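Local atomic coordinates of MsStt7d protein (Micromonas, PDB entry 4IX4), a protein that probably acts as an ATP-dependent protein kinase, this chain holding the kinase domain with bound ADP and magnesium ions. Residues Gly34-Gly39 / Asp46-Asn51; Cys81-Gly86 / Met110-Gly115. All coordinates share one frame; numbering follows the deposited sequence.

Contact 1: residues Gly34-Gly39 / Asp46-Asn51. With ADP (adenosine-5'-diphosphate), chain F.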
loop_
_atom_site.group_PDB
_atom_site.type_symbol
_atom_site.label_atom_id
_atom_site.label_comp_id
_atom_site.label_asym_id
_atom_site.label_seq_id
_atom_site.Cartn_x
_atom_site.Cartn_y
_atom_site.Cartn_z
ATOM N N GLY B 34 2.288 -4.658 3.861
ATOM C CA GLY B 34 2.117 -5.221 5.189
ATOM C C GLY B 34 1.695 -4.193 6.223
ATOM O O GLY B 34 1.666 -2.990 5.941
ATOM N N THR B 35 1.372 -4.673 7.421
ATOM C CA THR B 35 0.916 -3.825 8.512
ATOM C C THR B 35 1.763 -4.089 9.740
ATOM O O THR B 35 2.060 -5.235 10.053
ATOM C CB THR B 35 -0.549 -4.121 8.865
ATOM O OG1 THR B 35 -1.344 -4.074 7.673
ATOM C CG2 THR B 35 -1.071 -3.119 9.880
ATOM N N VAL B 36 2.168 -3.017 10.411
ATOM C CA VAL B 36 3.066 -3.097 11.552
ATOM C C VAL B 36 2.327 -2.732 12.845
ATOM O O VAL B 36 1.564 -1.762 12.882
ATOM C CB VAL B 36 4.278 -2.160 11.336
ATOM C CG1 VAL B 36 5.128 -2.080 12.578
ATOM C CG2 VAL B 36 5.107 -2.636 10.153
ATOM N N PHE B 37 2.558 -3.518 13.896
ATOM C CA PHE B 37 1.941 -3.307 15.206
ATOM C C PHE B 37 3.017 -3.323 16.275
ATOM O O PHE B 37 4.053 -3.966 16.104
ATOM C CB PHE B 37 0.965 -4.442 15.535
ATOM C CG PHE B 37 -0.153 -4.589 14.554
ATOM C CD1 PHE B 37 -1.380 -3.988 14.788
ATOM C CD2 PHE B 37 0.011 -5.347 13.403
ATOM C CE1 PHE B 37 -2.417 -4.128 13.887
ATOM C CE2 PHE B 37 -1.032 -5.491 12.492
ATOM C CZ PHE B 37 -2.241 -4.881 12.737
ATOM N N ARG B 38 2.770 -2.634 17.383
ATOM C CA ARG B 38 3.584 -2.847 18.574
ATOM C C ARG B 38 3.161 -4.152 19.221
ATOM O O ARG B 38 2.019 -4.588 19.082
ATOM C CB ARG B 38 3.404 -1.725 19.590
ATOM C CG ARG B 38 3.992 -0.396 19.174
ATOM C CD ARG B 38 3.939 0.576 20.337
ATOM N NE ARG B 38 4.348 1.919 19.944
ATOM C CZ ARG B 38 3.521 2.838 19.455
ATOM N NH1 ARG B 38 2.234 2.555 19.294
ATOM N NH2 ARG B 38 3.979 4.040 19.125
ATOM N N GLY B 39 4.086 -4.766 19.941
ATOM C CA GLY B 39 3.767 -5.931 20.733
ATOM C C GLY B 39 4.631 -6.015 21.972
ATOM O O GLY B 39 5.578 -5.240 22.159
ATOM N N ASP B 46 9.723 -5.057 24.480
ATOM C CA ASP B 46 8.982 -4.277 23.501
ATOM C C ASP B 46 9.409 -4.676 22.094
ATOM O O ASP B 46 10.586 -4.600 21.740
ATOM C CB ASP B 46 9.198 -2.782 23.727
ATOM C CG ASP B 46 8.559 -2.290 25.016
ATOM O OD1 ASP B 46 7.456 -2.763 25.364
ATOM O OD2 ASP B 46 9.160 -1.429 25.681
ATOM N N VAL B 47 8.441 -5.110 21.297
ATOM C CA VAL B 47 8.724 -5.582 19.953
ATOM C C VAL B 47 7.822 -4.900 18.947
ATOM O O VAL B 47 6.846 -4.241 19.312
ATOM C CB VAL B 47 8.558 -7.121 19.825
ATOM C CG1 VAL B 47 9.516 -7.846 20.765
ATOM C CG2 VAL B 47 7.110 -7.556 20.094
ATOM N N VAL B 48 8.168 -5.061 17.675
ATOM C CA VAL B 48 7.318 -4.623 16.583
ATOM C C VAL B 48 7.072 -5.853 15.712
ATOM O O VAL B 48 7.959 -6.703 15.545
ATOM C CB VAL B 48 7.971 -3.451 15.811
ATOM C CG1 VAL B 48 7.241 -3.163 14.535
ATOM C CG2 VAL B 48 7.993 -2.215 16.700
ATOM N N LEU B 49 5.854 -5.943 15.185
ATOM C CA LEU B 49 5.353 -7.130 14.505
ATOM C C LEU B 49 4.791 -6.721 13.160
ATOM O O LEU B 49 4.114 -5.697 13.062
ATOM C CB LEU B 49 4.236 -7.748 15.343
ATOM C CG LEU B 49 4.687 -8.327 16.687
ATOM C CD1 LEU B 49 3.577 -8.272 17.745
ATOM C CD2 LEU B 49 5.181 -9.751 16.484
ATOM N N LYS B 50 5.062 -7.502 12.121
ATOM C CA LYS B 50 4.527 -7.182 10.794
ATOM C C LYS B 50 3.894 -8.406 10.152
ATOM O O LYS B 50 4.480 -9.485 10.163
ATOM C CB LYS B 50 5.627 -6.653 9.866
ATOM C CG LYS B 50 5.139 -6.297 8.458
ATOM C CD LYS B 50 6.261 -5.748 7.593
ATOM C CE LYS B 50 5.732 -5.265 6.256
ATOM N NZ LYS B 50 6.791 -4.545 5.488
ATOM N N ASN B 51 2.700 -8.237 9.588
ATOM C CA ASN B 51 2.106 -9.279 8.760
ATOM C C ASN B 51 1.800 -8.733 7.365
ATOM O O ASN B 51 2.000 -7.545 7.119
ATOM C CB ASN B 51 0.867 -9.896 9.435
ATOM C CG ASN B 51 -0.342 -8.977 9.420
ATOM O OD1 ASN B 51 -0.220 -7.766 9.242
ATOM N ND2 ASN B 51 -1.524 -9.558 9.630
HETATM P PB ADP F . 4.458 4.052 6.484
HETATM O O1B ADP F . 5.648 3.917 5.572
HETATM O O2B ADP F . 4.709 4.907 7.705
HETATM O O3B ADP F . 3.160 4.342 5.761
HETATM P PA ADP F . 5.286 1.726 7.865
HETATM O O1A ADP F . 6.676 2.127 7.425
HETATM O O2A ADP F . 4.868 0.269 7.884
HETATM O O3A ADP F . 4.189 2.564 7.045
HETATM O "O5'" ADP F . 5.140 2.285 9.363
HETATM C "C5'" ADP F . 5.586 1.432 10.398
HETATM C "C4'" ADP F . 5.901 2.240 11.640
HETATM O "O4'" ADP F . 6.451 1.299 12.554
HETATM C "C3'" ADP F . 6.926 3.338 11.401
HETATM O "O3'" ADP F . 6.467 4.583 11.936
HETATM C "C2'" ADP F . 8.119 2.909 12.213
HETATM O "O2'" ADP F . 8.712 4.013 12.902
HETATM C "C1'" ADP F . 7.599 1.851 13.179
HETATM N N9 ADP F . 8.620 0.798 13.313
HETATM C C8 ADP F . 8.933 -0.119 12.378
HETATM N N7 ADP F . 9.936 -0.922 12.817
HETATM C C5 ADP F . 10.262 -0.511 14.056
HETATM C C6 ADP F . 11.221 -0.931 15.089
HETATM N N6 ADP F . 12.043 -1.982 14.860
HETATM N N1 ADP F . 11.243 -0.230 16.243
HETATM C C2 ADP F . 10.423 0.807 16.476
HETATM N N3 ADP F . 9.514 1.242 15.579
HETATM C C4 ADP F . 9.397 0.627 14.380
HETATM O O HOH W 1 -2.230 -6.650 7.637
HETATM O O HOH W 2 5.503 -2.693 23.457
#
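The ring of Phe-37 meets the other strand at its edge, where Asn-51 OD1 and Leu-49 O lie near its plane; Val-23 also packs on this side chain, and the Asn-51 amide is turned 70° from the ring. Adenine is the other flat group: Val-48 lays CG2 over one face, 3.8 Å from ADP C6. The two strands form an antiparallel beta hairpin that follows the glycine-rich loop of a protein kinase. Val-36, Arg-38, Val-48 and Lys-50 share the face turned to the nucleotide, while Thr-35, Phe-37, Val-47, Leu-49 and Asn-51 occupy the other. Three pairs of backbone bonds hold the ladder, among them Phe-37 N to Leu-49 O at 2.8 Å. Val-36 sets CG1 3.6 Å from ADP O4', under the ribose. Lys-50 is extended (chi1 -180°), which carries its chain across Val-36, Lys-50 CG passing 4.0 Å from Val-36 CG2, and brings CE to 3.8 Å from Gly-34 CA. A side-chain carbon on Gly-34 would run into that CE. Lys-50 NZ makes a salt bridge to Glu-66 of helix 59-76, the lysine-glutamate pair familiar in kinases, and a cation-pi contact with Phe-33; here NZ stands 5.7 Å from ADP O2A, although this lysine is a known ADP-binding residue. With a methionine in its place, Glu-66 would probably be left without its positive partner and Phe-33 without its cation. At the same end, on the opposite face, Thr-35 and Asn-51 lie side by side, joined by a water 2.7 Å from Thr-35 OG1 that donates to Asn-51 OD1.

Contact 2: residues Cys81-Gly86 / Met110-Gly115. With ADP (adenosine-5'-diphosphate), chain F.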
loop_
_atom_site.group_PDB
_atom_site.type_symbol
_atom_site.label_atom_id
_atom_site.label_comp_id
_atom_site.label_asym_id
_atom_site.label_seq_id
_atom_site.Cartn_x
_atom_site.Cartn_y
_atom_site.Cartn_z
ATOM N N CYS B 81 20.593 -2.311 10.977
ATOM C CA CYS B 81 19.133 -2.247 10.928
ATOM C C CYS B 81 18.516 -2.703 12.251
ATOM O O CYS B 81 19.207 -3.277 13.101
ATOM C CB CYS B 81 18.613 -3.144 9.802
ATOM S SG CYS B 81 19.175 -2.733 8.146
ATOM N N ALA B 82 17.216 -2.461 12.425
ATOM C CA ALA B 82 16.516 -2.955 13.611
ATOM C C ALA B 82 16.803 -4.439 13.836
ATOM O O ALA B 82 16.796 -5.231 12.896
ATOM C CB ALA B 82 15.017 -2.730 13.489
ATOM N N ARG B 83 17.038 -4.811 15.089
ATOM C CA ARG B 83 17.349 -6.191 15.432
ATOM C C ARG B 83 16.208 -7.122 15.058
ATOM O O ARG B 83 15.084 -6.937 15.506
ATOM C CB ARG B 83 17.642 -6.309 16.921
ATOM C CG ARG B 83 17.900 -7.735 17.368
ATOM C CD ARG B 83 18.631 -7.787 18.700
ATOM N NE ARG B 83 17.915 -7.118 19.788
ATOM C CZ ARG B 83 17.069 -7.721 20.621
ATOM N NH1 ARG B 83 16.801 -9.014 20.488
ATOM N NH2 ARG B 83 16.479 -7.023 21.583
ATOM N N PHE B 84 16.523 -8.126 14.247
ATOM C CA PHE B 84 15.533 -9.069 13.733
ATOM C C PHE B 84 15.412 -10.278 14.657
ATOM O O PHE B 84 16.402 -10.960 14.944
ATOM C CB PHE B 84 15.922 -9.500 12.314
ATOM C CG PHE B 84 14.988 -10.499 11.691
ATOM C CD1 PHE B 84 13.638 -10.221 11.553
ATOM C CD2 PHE B 84 15.466 -11.710 11.215
ATOM C CE1 PHE B 84 12.782 -11.143 10.968
ATOM C CE2 PHE B 84 14.606 -12.634 10.624
ATOM C CZ PHE B 84 13.268 -12.345 10.500
ATOM N N MET B 85 14.190 -10.538 15.120
ATOM C CA MET B 85 13.948 -11.583 16.108
ATOM C C MET B 85 13.319 -12.841 15.523
ATOM O O MET B 85 13.096 -13.808 16.243
ATOM C CB MET B 85 13.115 -11.038 17.276
ATOM C CG MET B 85 13.801 -9.872 17.998
ATOM S SD MET B 85 12.808 -9.119 19.305
ATOM C CE MET B 85 12.890 -10.423 20.530
ATOM N N GLY B 86 13.072 -12.850 14.216
ATOM C CA GLY B 86 12.572 -14.044 13.553
ATOM C C GLY B 86 11.145 -13.925 13.060
ATOM O O GLY B 86 10.627 -12.822 12.868
ATOM N N MET B 110 9.093 -10.323 13.392
ATOM C CA MET B 110 9.249 -9.619 14.659
ATOM C C MET B 110 10.637 -9.011 14.789
ATOM O O MET B 110 11.634 -9.626 14.412
ATOM C CB MET B 110 8.994 -10.572 15.833
ATOM C CG MET B 110 8.869 -9.891 17.186
ATOM S SD MET B 110 8.325 -11.005 18.503
ATOM C CE MET B 110 9.798 -11.983 18.745
ATOM N N TRP B 111 10.676 -7.790 15.312
ATOM C CA TRP B 111 11.923 -7.085 15.568
ATOM C C TRP B 111 11.853 -6.471 16.955
ATOM O O TRP B 111 10.768 -6.259 17.504
ATOM C CB TRP B 111 12.109 -5.924 14.591
ATOM C CG TRP B 111 12.180 -6.267 13.144
ATOM C CD1 TRP B 111 13.310 -6.441 12.398
ATOM C CD2 TRP B 111 11.077 -6.433 12.248
ATOM N NE1 TRP B 111 12.977 -6.707 11.091
ATOM C CE2 TRP B 111 11.612 -6.707 10.972
ATOM C CE3 TRP B 111 9.685 -6.366 12.399
ATOM C CZ2 TRP B 111 10.808 -6.924 9.853
ATOM C CZ3 TRP B 111 8.881 -6.577 11.279
ATOM C CH2 TRP B 111 9.447 -6.858 10.027
ATOM N N ALA B 112 13.017 -6.136 17.497
ATOM C CA ALA B 112 13.074 -5.318 18.696
ATOM C C ALA B 112 12.511 -3.932 18.388
ATOM O O ALA B 112 12.755 -3.375 17.315
ATOM C CB ALA B 112 14.508 -5.189 19.172
ATOM N N ASN B 113 11.767 -3.365 19.330
ATOM C CA ASN B 113 11.386 -1.963 19.215
ATOM C C ASN B 113 12.622 -1.111 19.507
ATOM O O ASN B 113 13.103 -1.070 20.645
ATOM C CB ASN B 113 10.249 -1.628 20.183
ATOM C CG ASN B 113 9.756 -0.204 20.029
ATOM O OD1 ASN B 113 10.534 0.701 19.753
ATOM N ND2 ASN B 113 8.456 0.001 20.210
ATOM N N GLU B 114 13.154 -0.461 18.474
ATOM C CA GLU B 114 14.419 0.266 18.590
ATOM C C GLU B 114 14.259 1.680 19.141
ATOM O O GLU B 114 15.245 2.350 19.453
ATOM C CB GLU B 114 15.121 0.318 17.232
ATOM C CG GLU B 114 15.545 -1.057 16.716
ATOM C CD GLU B 114 16.740 -1.645 17.453
ATOM O OE1 GLU B 114 17.382 -0.933 18.262
ATOM O OE2 GLU B 114 17.046 -2.830 17.202
ATOM N N GLY B 115 13.017 2.126 19.273
ATOM C CA GLY B 115 12.744 3.443 19.814
ATOM C C GLY B 115 11.457 4.014 19.266
ATOM O O GLY B 115 11.016 3.645 18.176
HETATM P PB ADP F . 4.458 4.052 6.484
HETATM O O1B ADP F . 5.648 3.917 5.572
HETATM O O2B ADP F . 4.709 4.907 7.705
HETATM O O3B ADP F . 3.160 4.342 5.761
HETATM P PA ADP F . 5.286 1.726 7.865
HETATM O O1A ADP F . 6.676 2.127 7.425
HETATM O O2A ADP F . 4.868 0.269 7.884
HETATM O O3A ADP F . 4.189 2.564 7.045
HETATM O "O5'" ADP F . 5.140 2.285 9.363
HETATM C "C5'" ADP F . 5.586 1.432 10.398
HETATM C "C4'" ADP F . 5.901 2.240 11.640
HETATM O "O4'" ADP F . 6.451 1.299 12.554
HETATM C "C3'" ADP F . 6.926 3.338 11.401
HETATM O "O3'" ADP F . 6.467 4.583 11.936
HETATM C "C2'" ADP F . 8.119 2.909 12.213
HETATM O "O2'" ADP F . 8.712 4.013 12.902
HETATM C "C1'" ADP F . 7.599 1.851 13.179
HETATM N N9 ADP F . 8.620 0.798 13.313
HETATM C C8 ADP F . 8.933 -0.119 12.378
HETATM N N7 ADP F . 9.936 -0.922 12.817
HETATM C C5 ADP F . 10.262 -0.511 14.056
HETATM C C6 ADP F . 11.221 -0.931 15.089
HETATM N N6 ADP F . 12.043 -1.982 14.860
HETATM N N1 ADP F . 11.243 -0.230 16.243
HETATM C C2 ADP F . 10.423 0.807 16.476
HETATM N N3 ADP F . 9.514 1.242 15.579
HETATM C C4 ADP F . 9.397 0.627 14.380
HETATM O O HOH W 3 18.216 -4.084 19.457
#
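Strand residues Phe-84 to Gly-86 run antiparallel to Met-110 to Ala-112, their axes 145° apart and closing to 4.5 Å, with a classic beta bulge in which Met-85 and Gly-86 both face Met-110. Ala-112 N to Arg-83 O continues the pairing up to the kinase hinge. There Ala-112 O accepts from ADP N6 and Glu-114 N donates to ADP N1, both at 2.9 Å, the usual way a hinge reads adenine. Trp-111, just before these two, stands at the gatekeeper position. Phe-84 brings CD1 over one face of the indole, 3.6 Å from Trp-111 NE1, with the planes crossing at 54°. That NE1 is hydrogen-bonded to Asn-70 of helix 59-76, which Phe-84 also touches. The two methionines cross obliquely, Met-110 CE lying 3.7 Å from Met-85 CB and 3.9 Å from Met-85 CE, while Met-85 SD touches Ala-112 N at 3.5 Å, a packing contact. Ala-82 sets CB 3.4 Å from ADP N6 and beside Glu-114 CG. The bend of Glu-114 at chi2 folds the carboxylate back to Arg-83 N, which meets OE2 on its anti side in a nearly straight bond (176°). A water links the same OE2 to Arg-83 NE, and the arginine lays one guanidinium face on Ala-112 CB. Asn-113 OD1 closes an Asx turn with Gly-115 N. Since OE1 also forms a salt bridge to Lys-185, the carboxylate of Glu-114 is gripped at both oxygens and is likely to stay ionised; adenine itself is recognised by main-chain atoms, and the glutamate ties the hinge to the backbone of Arg-83, just before strand 84-90, and to Lys-185.

In the fold
Contact 1 closes before contact 2 opens along the chain, yet both lie in the five-stranded antiparallel sheet of the kinase N-lobe, their centres about 10 Å apart. Strands 45-52 and 106-112 are neighbours there, so contact 1 takes the hairpin 34-41/45-52 and contact 2 the pairing of 106-112 with the outermost strand 84-90. The seam between them is direct: Val-48 N sits 2.9 Å from Trp-111 O, and Lys-50 CB packs 3.5 Å from Trp-111 CZ3. Helix 59-76 meets both, through Glu-66 and Asn-70. Both touch ADP: contact 1 lines one adenine face and the ribose, contact 2 supplies the hinge at the adenine edge.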